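Local coordinates for DNA polymerase sliding clamp B (Sulfolobus tokodaii, PDB 3AIZ), which forms part of a ring-shaped sliding clamp that encircles DNA and tethers the replicative polymerase and other DNA-processing proteins to it, at residues P227-V232 against Q239-I244. Residues are numbered along the deposited sequence; the frame is centred on the assembly and turned at random.
Sequences PMKIEV and QLIFWI
The carbonyl O of I230 is gripped twice from the neighbouring strand: F242 N donates to it at 2.8 Å, in the carbonyl plane, and I241 CA adds a C-H...O contact. In this antiparallel hairpin of the PCNA C-terminal domain, M228, I230 and V232 form hydrogen-bonded pairs with I244, F242 and L240. At the V232 end, the L240 N bond to V232 O arrives from above the carbonyl plane. Strand 218-223 flanks 227-232, and 239-244 pairs with strand 46-53 of the N-terminal domain, at the junction of the subunit's two domains.

The side chains of M228, I230, V232, L240, F242 and I244 line one face, with helix 202-211 packed over M228, L240, F242 and I244. There the CD1 tips of I230 and I244 meet, and V232 CG2 comes to the edge of the F242 ring at CE1, 4.0 Å away.

The other face carries K229, E231, I241 and W243. K229 runs fully extended, CG anti to the backbone N (chi1 177°), across the indole, and its NZ forms a salt bridge to E231 OE2 at 3.3 Å, whose hydrogen bond is weak. P227 CB touches the indole edge at CE3, while K229 CB sits 3.5 Å from the centroid of the W243 six-membered ring, a CH-pi contact 13° off the ring normal.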
loop_
_atom_site.group_PDB
_atom_site.type_symbol
_atom_site.label_atom_id
_atom_site.label_comp_id
_atom_site.label_asym_id
_atom_site.label_seq_id
_atom_site.Cartn_x
_atom_site.Cartn_y
_atom_site.Cartn_z
ATOM N N PRO A 227 13.207 37.198 29.038
ATOM C CA PRO A 227 13.141 36.041 28.138
ATOM C C PRO A 227 12.647 34.776 28.833
ATOM O O PRO A 227 12.911 34.578 30.018
ATOM C CB PRO A 227 14.595 35.865 27.697
ATOM C CG PRO A 227 15.172 37.226 27.788
ATOM C CD PRO A 227 14.517 37.868 28.976
ATOM N N MET A 228 11.932 33.935 28.092
ATOM C CA MET A 228 11.450 32.661 28.612
ATOM C C MET A 228 12.398 31.538 28.209
ATOM O O MET A 228 12.888 31.503 27.081
ATOM C CB MET A 228 10.040 32.366 28.096
ATOM C CG MET A 228 9.557 30.950 28.383
ATOM S SD MET A 228 7.981 30.547 27.595
ATOM C CE MET A 228 6.842 31.514 28.582
ATOM N N LYS A 229 12.648 30.622 29.138
ATOM C CA LYS A 229 13.562 29.515 28.899
ATOM C C LYS A 229 12.829 28.179 28.918
ATOM O O LYS A 229 12.165 27.843 29.898
ATOM C CB LYS A 229 14.666 29.515 29.958
ATOM C CG LYS A 229 15.647 28.361 29.849
ATOM C CD LYS A 229 16.614 28.368 31.021
ATOM C CE LYS A 229 17.646 27.259 30.909
ATOM N NZ LYS A 229 18.584 27.274 32.064
ATOM N N ILE A 230 12.947 27.421 27.832
ATOM C CA ILE A 230 12.371 26.082 27.770
ATOM C C ILE A 230 13.467 25.019 27.716
ATOM O O ILE A 230 14.345 25.063 26.854
ATOM C CB ILE A 230 11.432 25.903 26.555
ATOM C CG1 ILE A 230 10.181 26.771 26.698
ATOM C CG2 ILE A 230 11.028 24.448 26.405
ATOM C CD1 ILE A 230 10.399 28.222 26.356
ATOM N N GLU A 231 13.412 24.070 28.643
ATOM C CA GLU A 231 14.357 22.963 28.665
ATOM C C GLU A 231 13.662 21.672 28.249
ATOM O O GLU A 231 12.674 21.265 28.859
ATOM C CB GLU A 231 14.969 22.801 30.057
ATOM C CG GLU A 231 15.637 24.054 30.601
ATOM C CD GLU A 231 16.310 23.820 31.943
ATOM O OE1 GLU A 231 16.657 22.657 32.242
ATOM O OE2 GLU A 231 16.494 24.800 32.698
ATOM N N VAL A 232 14.183 21.033 27.208
ATOM C CA VAL A 232 13.605 19.799 26.693
ATOM C C VAL A 232 14.585 18.644 26.858
ATOM O O VAL A 232 15.344 18.330 25.941
ATOM C CB VAL A 232 13.229 19.936 25.206
ATOM C CG1 VAL A 232 12.495 18.696 24.728
ATOM C CG2 VAL A 232 12.381 21.178 24.986
ATOM N N GLN A 239 19.861 17.390 25.500
ATOM C CA GLN A 239 18.990 18.451 25.979
ATOM C C GLN A 239 18.755 19.543 24.941
ATOM O O GLN A 239 19.691 20.015 24.296
ATOM C CB GLN A 239 19.576 19.053 27.258
ATOM C CG GLN A 239 18.707 20.101 27.926
ATOM C CD GLN A 239 19.249 20.520 29.279
ATOM O OE1 GLN A 239 20.275 20.010 29.733
ATOM N NE2 GLN A 239 18.560 21.450 29.933
ATOM N N LEU A 240 17.494 19.932 24.785
ATOM C CA LEU A 240 17.136 21.076 23.956
ATOM C C LEU A 240 16.821 22.264 24.853
ATOM O O LEU A 240 16.131 22.125 25.860
ATOM C CB LEU A 240 15.933 20.756 23.068
ATOM C CG LEU A 240 16.231 20.384 21.615
ATOM C CD1 LEU A 240 14.951 20.015 20.883
ATOM C CD2 LEU A 240 16.943 21.525 20.908
ATOM N N ILE A 241 17.337 23.431 24.489
ATOM C CA ILE A 241 17.125 24.631 25.287
ATOM C C ILE A 241 16.736 25.800 24.397
ATOM O O ILE A 241 17.441 26.126 23.443
ATOM C CB ILE A 241 18.382 25.003 26.094
ATOM C CG1 ILE A 241 18.815 23.830 26.977
ATOM C CG2 ILE A 241 18.128 26.247 26.932
ATOM C CD1 ILE A 241 20.063 24.100 27.779
ATOM N N PHE A 242 15.608 26.425 24.712
ATOM C CA PHE A 242 15.121 27.550 23.926
ATOM C C PHE A 242 15.087 28.828 24.750
ATOM O O PHE A 242 14.854 28.797 25.955
ATOM C CB PHE A 242 13.726 27.255 23.373
ATOM C CG PHE A 242 13.682 26.090 22.428
ATOM C CD1 PHE A 242 13.376 24.821 22.887
ATOM C CD2 PHE A 242 13.944 26.268 21.080
ATOM C CE1 PHE A 242 13.333 23.748 22.020
ATOM C CE2 PHE A 242 13.903 25.199 20.207
ATOM C CZ PHE A 242 13.598 23.937 20.678
ATOM N N TRP A 243 15.328 29.950 24.085
ATOM C CA TRP A 243 15.196 31.257 24.711
ATOM C C TRP A 243 14.345 32.158 23.829
ATOM O O TRP A 243 14.685 32.409 22.673
ATOM C CB TRP A 243 16.566 31.892 24.954
ATOM C CG TRP A 243 17.299 31.318 26.129
ATOM C CD1 TRP A 243 18.276 30.367 26.101
ATOM C CD2 TRP A 243 17.113 31.662 27.507
ATOM N NE1 TRP A 243 18.712 30.098 27.377
ATOM C CE2 TRP A 243 18.014 30.881 28.257
ATOM C CE3 TRP A 243 16.274 32.556 28.179
ATOM C CZ2 TRP A 243 18.098 30.966 29.645
ATOM C CZ3 TRP A 243 16.358 32.639 29.556
ATOM C CH2 TRP A 243 17.264 31.848 30.274
ATOM N N ILE A 244 13.231 32.633 24.378
ATOM C CA ILE A 244 12.316 33.489 23.632
ATOM C C ILE A 244 12.376 34.921 24.144
ATOM O O ILE A 244 12.193 35.171 25.335
ATOM C CB ILE A 244 10.858 32.986 23.720
ATOM C CG1 ILE A 244 10.718 31.598 23.089
ATOM C CG2 ILE A 244 9.918 33.961 23.034
ATOM C CD1 ILE A 244 11.272 30.476 23.936
#